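Local coordinates for protein nucleoside hydrolase, putative (PDB 3FZ0) that belongs to the nucleoside hydrolase family and holds a calcium ion at a metal site in its mixed alpha/beta domain, at residues Asp126-Leu131 and Asp157-Ile162; Asn182-Pro187 and Glu312-Thr317. The protein carries 2 engineered substitutions. All blocks are in the same frame, centred on the assembly; numbering follows the deposited sequence. Where two conformers were deposited one is given.

Overall arrangement
Interactions 1 and 2 are both buried and both touch the large mixed sheet of this nucleoside hydrolase, but they hold different elements, with centres about 27 Å apart and nearest atoms about 11 Å apart. Interaction 1 belongs to the sheet itself: strand 127-133 meets the approach to its parallel neighbour 162-165, and one backbone hydrogen bond, a glutamine amide and aliphatic side chains hold it. Interaction 2 joins helix 181-185 and the start of the next helix to the turn before strand 317-319, outermost in this chain's sheet. Its chemistry is more varied, with a serine hydroxyl, two bridging waters and an arginine against a proline, and its turn also reaches neighbouring subunits.

Interaction 1: Asp126-Leu131 and Asp157-Ile162; sequences DVVYQL and DTIPGI
In the central mixed sheet, strand 127-133 runs parallel to strand 162-165, and this contact is where the pairing starts, on the return leg of the beta-alpha-beta connection through helix 138-146. Asp157-Ile162 comes in as a loop: Val128 and Ile159 still have their CA atoms 8.1 Å apart, and the chains have closed up by the time Leu131 lies beside Ile162. Leu131 N donates to Gly161 O at 2.8 Å, nearly straight at the hydrogen (168°) though from above the carbonyl plane. In return, Leu131 O takes a CA-H...O contact from Ile162 CA at 3.2 Å. The side chains of Leu131 and Ile162 leave on the same face of the sheet, each with its first branch anti to the backbone N, so that they run alongside and both rest on Val140 of helix 138-146; their CD1 tips lie 4.4 Å apart.

Further back, where the two main chains are still apart, the Gln130 side chain crosses between them. Its CG is anti to the carbonyl carbon (chi1 -65°) and the chain stays extended past CG, which carries the amide out to Pro160. There NE2 donates to Pro160 O at 2.8 Å, with the oxygen close to the amide plane and the nitrogen in the carbonyl plane. A second bond from NE2 to Ala290 O and one between OE1 and Arg7 of strand 6-13 grip this buried amide from three directions and fix its rotation.

Ile159 fills in beside it, crossing the glutamine at about a right angle. Its two branches divide the work: CD1 reaches Val128 CG1 at 4.1 Å, while methyl CG2 sits 3.5 Å from Gln130 NE2.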
ATOM      1  N   ASP B 126     -31.891  29.210 -17.588  1.00 68.11           N
ATOM      2  CA  ASP B 126     -31.120  29.711 -18.744  1.00 66.81           C
ATOM      3  C   ASP B 126     -29.591  29.762 -18.608  1.00 64.90           C
ATOM      4  O   ASP B 126     -28.912  30.015 -19.591  1.00 64.58           O
ATOM      5  CB  ASP B 126     -31.613  31.114 -19.156  1.00 67.28           C
ATOM      6  CG  ASP B 126     -33.014  31.095 -19.750  1.00 69.57           C
ATOM      7  OD1 ASP B 126     -33.430  30.029 -20.272  1.00 72.74           O
ATOM      8  OD2 ASP B 126     -33.704  32.137 -19.697  1.00 70.48           O
ATOM      9  N   VAL B 127     -29.055  29.549 -17.409  1.00 62.94           N
ATOM     10  CA  VAL B 127     -27.610  29.664 -17.188  1.00 61.22           C
ATOM     11  C   VAL B 127     -27.129  28.514 -16.323  1.00 61.33           C
ATOM     12  O   VAL B 127     -27.639  28.276 -15.208  1.00 61.89           O
ATOM     13  CB  VAL B 127     -27.193  31.000 -16.483  1.00 61.17           C
ATOM     14  CG1 VAL B 127     -25.702  30.978 -16.131  1.00 58.84           C
ATOM     15  CG2 VAL B 127     -27.525  32.225 -17.334  1.00 58.98           C
ATOM     16  N   VAL B 128     -26.136  27.804 -16.817  1.00 59.89           N
ATOM     17  CA  VAL B 128     -25.611  26.674 -16.092  1.00 58.96           C
ATOM     18  C   VAL B 128     -24.086  26.798 -16.053  1.00 59.58           C
ATOM     19  O   VAL B 128     -23.428  27.139 -17.063  1.00 59.07           O
ATOM     20  CB  VAL B 128     -26.115  25.322 -16.684  1.00 58.38           C
ATOM     21  CG1 VAL B 128     -25.384  24.965 -17.988  1.00 58.61           C
ATOM     22  CG2 VAL B 128     -25.938  24.219 -15.693  1.00 57.28           C
ATOM     23  N   TYR B 129     -23.531  26.559 -14.873  1.00 60.04           N
ATOM     24  CA  TYR B 129     -22.095  26.631 -14.686  1.00 60.04           C
ATOM     25  C   TYR B 129     -21.520  25.231 -14.699  1.00 60.46           C
ATOM     26  O   TYR B 129     -22.112  24.316 -14.117  1.00 60.36           O
ATOM     27  CB  TYR B 129     -21.767  27.301 -13.360  1.00 59.42           C
ATOM     28  CG  TYR B 129     -22.151  28.755 -13.308  1.00 58.58           C
ATOM     29  CD1 TYR B 129     -23.483  29.153 -13.170  1.00 56.62           C
ATOM     30  CD2 TYR B 129     -21.180  29.751 -13.368  1.00 59.20           C
ATOM     31  CE1 TYR B 129     -23.835  30.521 -13.107  1.00 57.23           C
ATOM     32  CE2 TYR B 129     -21.526  31.122 -13.300  1.00 57.07           C
ATOM     33  CZ  TYR B 129     -22.842  31.500 -13.188  1.00 58.06           C
ATOM     34  OH  TYR B 129     -23.179  32.857 -13.127  1.00 58.36           O
ATOM     35  N   GLN B 130     -20.375  25.065 -15.367  1.00 60.54           N
ATOM     36  CA  GLN B 130     -19.694  23.770 -15.452  1.00 60.57           C
ATOM     37  C   GLN B 130     -18.198  23.946 -15.207  1.00 60.55           C
ATOM     38  O   GLN B 130     -17.608  24.985 -15.572  1.00 60.33           O
ATOM     39  CB  GLN B 130     -19.910  23.141 -16.833  1.00 60.33           C
ATOM     40  CG  GLN B 130     -21.330  22.774 -17.126  1.00 60.91           C
ATOM     41  CD  GLN B 130     -21.508  22.135 -18.482  1.00 62.89           C
ATOM     42  OE1 GLN B 130     -21.522  22.815 -19.507  1.00 64.45           O
ATOM     43  NE2 GLN B 130     -21.671  20.818 -18.500  1.00 62.75           N
ATOM     44  N   LEU B 131     -17.597  22.945 -14.569  1.00 60.49           N
ATOM     45  CA  LEU B 131     -16.174  22.949 -14.333  1.00 60.75           C
ATOM     46  C   LEU B 131     -15.661  21.827 -15.180  1.00 60.97           C
ATOM     47  O   LEU B 131     -16.154  20.709 -15.074  1.00 61.34           O
ATOM     48  CB  LEU B 131     -15.868  22.682 -12.862  1.00 61.04           C
ATOM     49  CG  LEU B 131     -14.467  22.951 -12.268  1.00 62.50           C
ATOM     50  CD1 LEU B 131     -14.491  22.641 -10.802  1.00 64.24           C
ATOM     51  CD2 LEU B 131     -13.382  22.136 -12.901  1.00 63.23           C
ATOM     52  N   ASP B 157     -29.921  19.027 -12.626  1.00 69.67           N
ATOM     53  CA  ASP B 157     -30.251  17.613 -12.372  1.00 70.49           C
ATOM     54  C   ASP B 157     -29.935  16.784 -13.625  1.00 70.67           C
ATOM     55  O   ASP B 157     -29.758  15.583 -13.550  1.00 71.25           O
ATOM     56  CB  ASP B 157     -31.713  17.439 -11.941  1.00 70.76           C
ATOM     57  CG  ASP B 157     -32.711  18.117 -12.904  1.00 73.35           C
ATOM     58  OD1 ASP B 157     -32.285  18.820 -13.859  1.00 75.62           O
ATOM     59  OD2 ASP B 157     -33.940  17.950 -12.702  1.00 74.58           O
ATOM     60  N   THR B 158     -29.794  17.463 -14.761  1.00 70.62           N
ATOM     61  CA  THR B 158     -29.654  16.857 -16.077  1.00 70.32           C
ATOM     62  C   THR B 158     -28.248  17.106 -16.657  1.00 69.92           C
ATOM     63  O   THR B 158     -27.657  16.234 -17.309  1.00 69.94           O
ATOM     64  CB  THR B 158     -30.731  17.483 -16.997  1.00 70.42           C
ATOM     65  OG1 THR B 158     -32.022  17.036 -16.576  1.00 71.26           O
ATOM     66  CG2 THR B 158     -30.527  17.123 -18.467  1.00 71.98           C
ATOM     67  N   ILE B 159     -27.722  18.314 -16.447  1.00 69.32           N
ATOM     68  CA  ILE B 159     -26.459  18.721 -17.048  1.00 68.61           C
ATOM     69  C   ILE B 159     -25.371  18.576 -16.010  1.00 68.14           C
ATOM     70  O   ILE B 159     -25.536  19.092 -14.907  1.00 68.19           O
ATOM     71  CB  ILE B 159     -26.503  20.194 -17.561  1.00 68.63           C
ATOM     72  CG1 ILE B 159     -27.595  20.368 -18.631  1.00 69.12           C
ATOM     73  CG2 ILE B 159     -25.124  20.651 -18.083  1.00 66.88           C
ATOM     74  CD1 ILE B 159     -27.864  21.842 -19.017  1.00 68.96           C
ATOM     75  N   PRO B 160     -24.283  17.856 -16.349  1.00 67.70           N
ATOM     76  CA  PRO B 160     -23.137  17.615 -15.484  1.00 67.31           C
ATOM     77  C   PRO B 160     -22.444  18.889 -15.072  1.00 66.87           C
ATOM     78  O   PRO B 160     -22.124  19.716 -15.918  1.00 67.31           O
ATOM     79  CB  PRO B 160     -22.187  16.815 -16.387  1.00 67.43           C
ATOM     80  CG  PRO B 160     -23.087  16.117 -17.337  1.00 67.60           C
ATOM     81  CD  PRO B 160     -24.126  17.156 -17.638  1.00 67.74           C
ATOM     82  N   GLY B 161     -22.217  19.029 -13.771  1.00 66.35           N
ATOM     83  CA  GLY B 161     -21.443  20.128 -13.204  1.00 65.47           C
ATOM     84  C   GLY B 161     -19.936  19.982 -13.335  1.00 64.93           C
ATOM     85  O   GLY B 161     -19.194  20.976 -13.334  1.00 64.95           O
ATOM     86  N   ILE B 162     -19.462  18.750 -13.418  1.00 64.38           N
ATOM     87  CA  ILE B 162     -18.022  18.542 -13.553  1.00 63.75           C
ATOM     88  C   ILE B 162     -17.695  17.470 -14.586  1.00 63.52           C
ATOM     89  O   ILE B 162     -18.249  16.377 -14.607  1.00 63.78           O
ATOM     90  CB  ILE B 162     -17.300  18.334 -12.149  1.00 63.99           C
ATOM     91  CG1 ILE B 162     -15.773  18.207 -12.308  1.00 63.67           C
ATOM     92  CG2 ILE B 162     -17.915  17.170 -11.361  1.00 63.05           C
ATOM     93  CD1 ILE B 162     -14.984  18.304 -10.986  1.00 63.27           C
TER

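Interaction 2: Asn182-Pro187 and Glu312-Thr317; sequences NSHCDP and ETRGAT
Pro187 sets the CG corner of its ring over one face of the Arg314 guanidinium, 3.5 Å above the plane and off toward the rim. Pro187 CD is 3.5 Å from Arg314 NH1. Arg314 gets there by running out with CG anti to the backbone N and bending at chi3 (-104°), so that it crosses the proline at about a right angle. His184 turns the CD2 of its ring to the backbone, 3.5 Å from Arg314 O, while ND1 of that imidazole is bonded to Ser175.

Between them the type II turn Thr313-Ala316 presses its glycine onto the helix. Gly315, at a phi of 92° that suits glycine, brings its CA to 4.1 Å from His184 CA. Ser183 OG, anti to its own backbone N, donates 2.7 Å to Gly315 O, in the carbonyl plane and on a lone pair. A water links the same hydroxyl to Thr317 OG1, and another bridges His184 O and Arg314 NH1.

The turn also lies where subunits meet: Thr313 OG1 bonds its counterpart Thr313 of a neighbouring subunit, and Arg314 packs on Arg311 and His309 of two others. With its NH2 in a salt bridge to Glu188, the buried arginine probably keeps its charge balanced while the apolar proline covers one face.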
ATOM      1  N   ASN B 182      -2.876  12.370 -15.532  1.00 61.39           N
ATOM      2  CA  ASN B 182      -3.492  13.344 -14.615  1.00 61.55           C
ATOM      3  C   ASN B 182      -3.859  12.661 -13.296  1.00 61.78           C
ATOM      4  O   ASN B 182      -3.646  13.207 -12.209  1.00 62.39           O
ATOM      5  CB  ASN B 182      -4.763  13.986 -15.227  1.00 61.45           C
ATOM      6  CG  ASN B 182      -4.475  14.921 -16.396  1.00 61.43           C
ATOM      7  OD1 ASN B 182      -3.400  15.488 -16.486  1.00 63.35           O
ATOM      8  ND2 ASN B 182      -5.472  15.111 -17.275  1.00 58.97           N
ATOM      9  N   SER B 183      -4.433  11.467 -13.401  1.00 61.83           N
ATOM     10  CA  SER B 183      -4.775  10.660 -12.242  1.00 61.67           C
ATOM     11  C   SER B 183      -3.519  10.351 -11.428  1.00 61.54           C
ATOM     12  O   SER B 183      -3.485  10.617 -10.212  1.00 61.72           O
ATOM     13  CB  SER B 183      -5.468   9.360 -12.679  1.00 61.37           C
ATOM     14  OG  SER B 183      -6.066   8.684 -11.571  1.00 61.84           O
ATOM     15  N   HIS B 184      -2.498   9.801 -12.094  1.00 61.25           N
ATOM     16  CA  HIS B 184      -1.235   9.466 -11.447  1.00 61.32           C
ATOM     17  C   HIS B 184      -0.583  10.700 -10.806  1.00 61.14           C
ATOM     18  O   HIS B 184       0.006  10.597  -9.764  1.00 61.10           O
ATOM     19  CB  HIS B 184      -0.277   8.794 -12.447  1.00 61.07           C
ATOM     20  CG  HIS B 184       0.924   8.170 -11.813  1.00 60.99           C
ATOM     21  ND1 HIS B 184       2.064   7.868 -12.524  1.00 61.37           N
ATOM     22  CD2 HIS B 184       1.167   7.787 -10.536  1.00 61.92           C
ATOM     23  CE1 HIS B 184       2.959   7.328 -11.716  1.00 60.04           C
ATOM     24  NE2 HIS B 184       2.438   7.261 -10.503  1.00 60.87           N
ATOM     25  N   CYS B 185      -0.728  11.860 -11.428  1.00 61.22           N
ATOM     26  CA  CYS B 185      -0.148  13.114 -10.924  1.00 61.10           C
ATOM     27  C   CYS B 185      -0.678  13.433  -9.564  1.00 61.05           C
ATOM     28  O   CYS B 185       0.053  13.900  -8.694  1.00 61.21           O
ATOM     29  CB  CYS B 185      -0.465  14.280 -11.854  1.00 60.68           C
ATOM     30  SG  CYS B 185       0.713  14.452 -13.207  1.00 61.99           S
ATOM     31  N   ASP B 186      -1.962  13.176  -9.362  1.00 60.86           N
ATOM     32  CA  ASP B 186      -2.532  13.494  -8.073  1.00 60.82           C
ATOM     33  C   ASP B 186      -3.679  12.574  -7.774  1.00 60.21           C
ATOM     34  O   ASP B 186      -4.838  12.939  -8.006  1.00 60.09           O
ATOM     35  CB  ASP B 186      -2.964  14.973  -8.003  1.00 60.47           C
ATOM     36  CG  ASP B 186      -3.138  15.430  -6.607  1.00 60.93           C
ATOM     37  OD1 ASP B 186      -3.366  14.537  -5.784  1.00 62.16           O
ATOM     38  OD2 ASP B 186      -3.039  16.652  -6.308  1.00 62.45           O
ATOM     39  N   PRO B 187      -3.363  11.377  -7.259  1.00 60.17           N
ATOM     40  CA  PRO B 187      -4.390  10.391  -6.934  1.00 59.71           C
ATOM     41  C   PRO B 187      -5.266  10.886  -5.778  1.00 59.28           C
ATOM     42  O   PRO B 187      -6.488  10.771  -5.859  1.00 59.25           O
ATOM     43  CB  PRO B 187      -3.572   9.149  -6.571  1.00 59.58           C
ATOM     44  CG  PRO B 187      -2.235   9.379  -7.177  1.00 59.47           C
ATOM     45  CD  PRO B 187      -2.018  10.840  -6.985  1.00 60.19           C
ATOM     46  N   GLU B 312       2.661  -0.587  -8.076  1.00 61.16           N
ATOM     47  CA  GLU B 312       2.508  -0.418  -9.535  0.60 61.35           C
ATOM     48  C   GLU B 312       1.168   0.229  -9.926  1.00 60.92           C
ATOM     49  O   GLU B 312       0.983   0.638 -11.069  1.00 61.97           O
ATOM     50  CB  GLU B 312       2.653  -1.779 -10.233  0.60 61.26           C
ATOM     51  CG  GLU B 312       4.098  -2.264 -10.401  0.60 62.84           C
ATOM     52  CD  GLU B 312       4.629  -3.068  -9.220  0.60 66.64           C
ATOM     53  OE1 GLU B 312       3.817  -3.665  -8.474  0.60 68.85           O
ATOM     54  OE2 GLU B 312       5.871  -3.117  -9.042  0.60 67.27           O
ATOM     55  N   THR B 313       0.215   0.289  -8.991  1.00 60.53           N
ATOM     56  CA  THR B 313      -1.129   0.775  -9.316  1.00 60.64           C
ATOM     57  C   THR B 313      -1.545   2.128  -8.689  1.00 60.94           C
ATOM     58  O   THR B 313      -2.723   2.543  -8.800  1.00 61.01           O
ATOM     59  CB  THR B 313      -2.207  -0.253  -8.953  1.00 61.00           C
ATOM     60  OG1 THR B 313      -2.013  -0.664  -7.600  1.00 60.34           O
ATOM     61  CG2 THR B 313      -2.136  -1.462  -9.852  1.00 60.80           C
ATOM     62  N   ARG B 314      -0.609   2.836  -8.055  1.00 60.75           N
ATOM     63  CA  ARG B 314      -0.950   4.163  -7.520  1.00 60.96           C
ATOM     64  C   ARG B 314      -1.457   4.997  -8.692  1.00 60.24           C
ATOM     65  O   ARG B 314      -0.832   5.003  -9.727  1.00 59.59           O
ATOM     66  CB  ARG B 314       0.247   4.812  -6.801  1.00 60.89           C
ATOM     67  CG  ARG B 314       0.194   6.331  -6.739  1.00 62.13           C
ATOM     68  CD  ARG B 314       1.116   6.948  -5.707  1.00 61.39           C
ATOM     69  NE  ARG B 314       0.274   7.344  -4.622  1.00 63.89           N
ATOM     70  CZ  ARG B 314      -0.060   8.581  -4.252  1.00 62.08           C
ATOM     71  NH1 ARG B 314       0.420   9.678  -4.822  1.00 59.35           N
ATOM     72  NH2 ARG B 314      -0.889   8.683  -3.234  1.00 62.81           N
ATOM     73  N   GLY B 315      -2.614   5.642  -8.523  1.00 60.27           N
ATOM     74  CA  GLY B 315      -3.238   6.449  -9.583  1.00 59.74           C
ATOM     75  C   GLY B 315      -4.229   5.681 -10.451  1.00 59.86           C
ATOM     76  O   GLY B 315      -4.932   6.277 -11.242  1.00 59.89           O
ATOM     77  N   ALA B 316      -4.287   4.354 -10.315  1.00 59.40           N
ATOM     78  CA  ALA B 316      -5.215   3.540 -11.113  1.00 59.16           C
ATOM     79  C   ALA B 316      -6.643   3.956 -10.858  1.00 59.38           C
ATOM     80  O   ALA B 316      -6.996   4.355  -9.733  1.00 59.29           O
ATOM     81  CB  ALA B 316      -5.039   2.008 -10.850  1.00 58.21           C
ATOM     82  N   THR B 317      -7.443   3.857 -11.923  1.00 59.54           N
ATOM     83  CA  THR B 317      -8.870   4.006 -11.880  1.00 59.47           C
ATOM     84  C   THR B 317      -9.504   2.649 -11.559  1.00 59.86           C
ATOM     85  O   THR B 317      -9.369   1.701 -12.327  1.00 59.35           O
ATOM     86  CB  THR B 317      -9.341   4.511 -13.227  1.00 59.24           C
ATOM     87  OG1 THR B 317      -8.549   5.650 -13.543  1.00 60.29           O
ATOM     88  CG2 THR B 317     -10.815   4.897 -13.208  1.00 58.16           C
TER
HETATM   89  O   HOH W   1      -8.766   7.935 -12.281  1.00 35.53           O
HETATM   90  O   HOH W   2       1.607   9.720  -7.584  1.00 42.88           O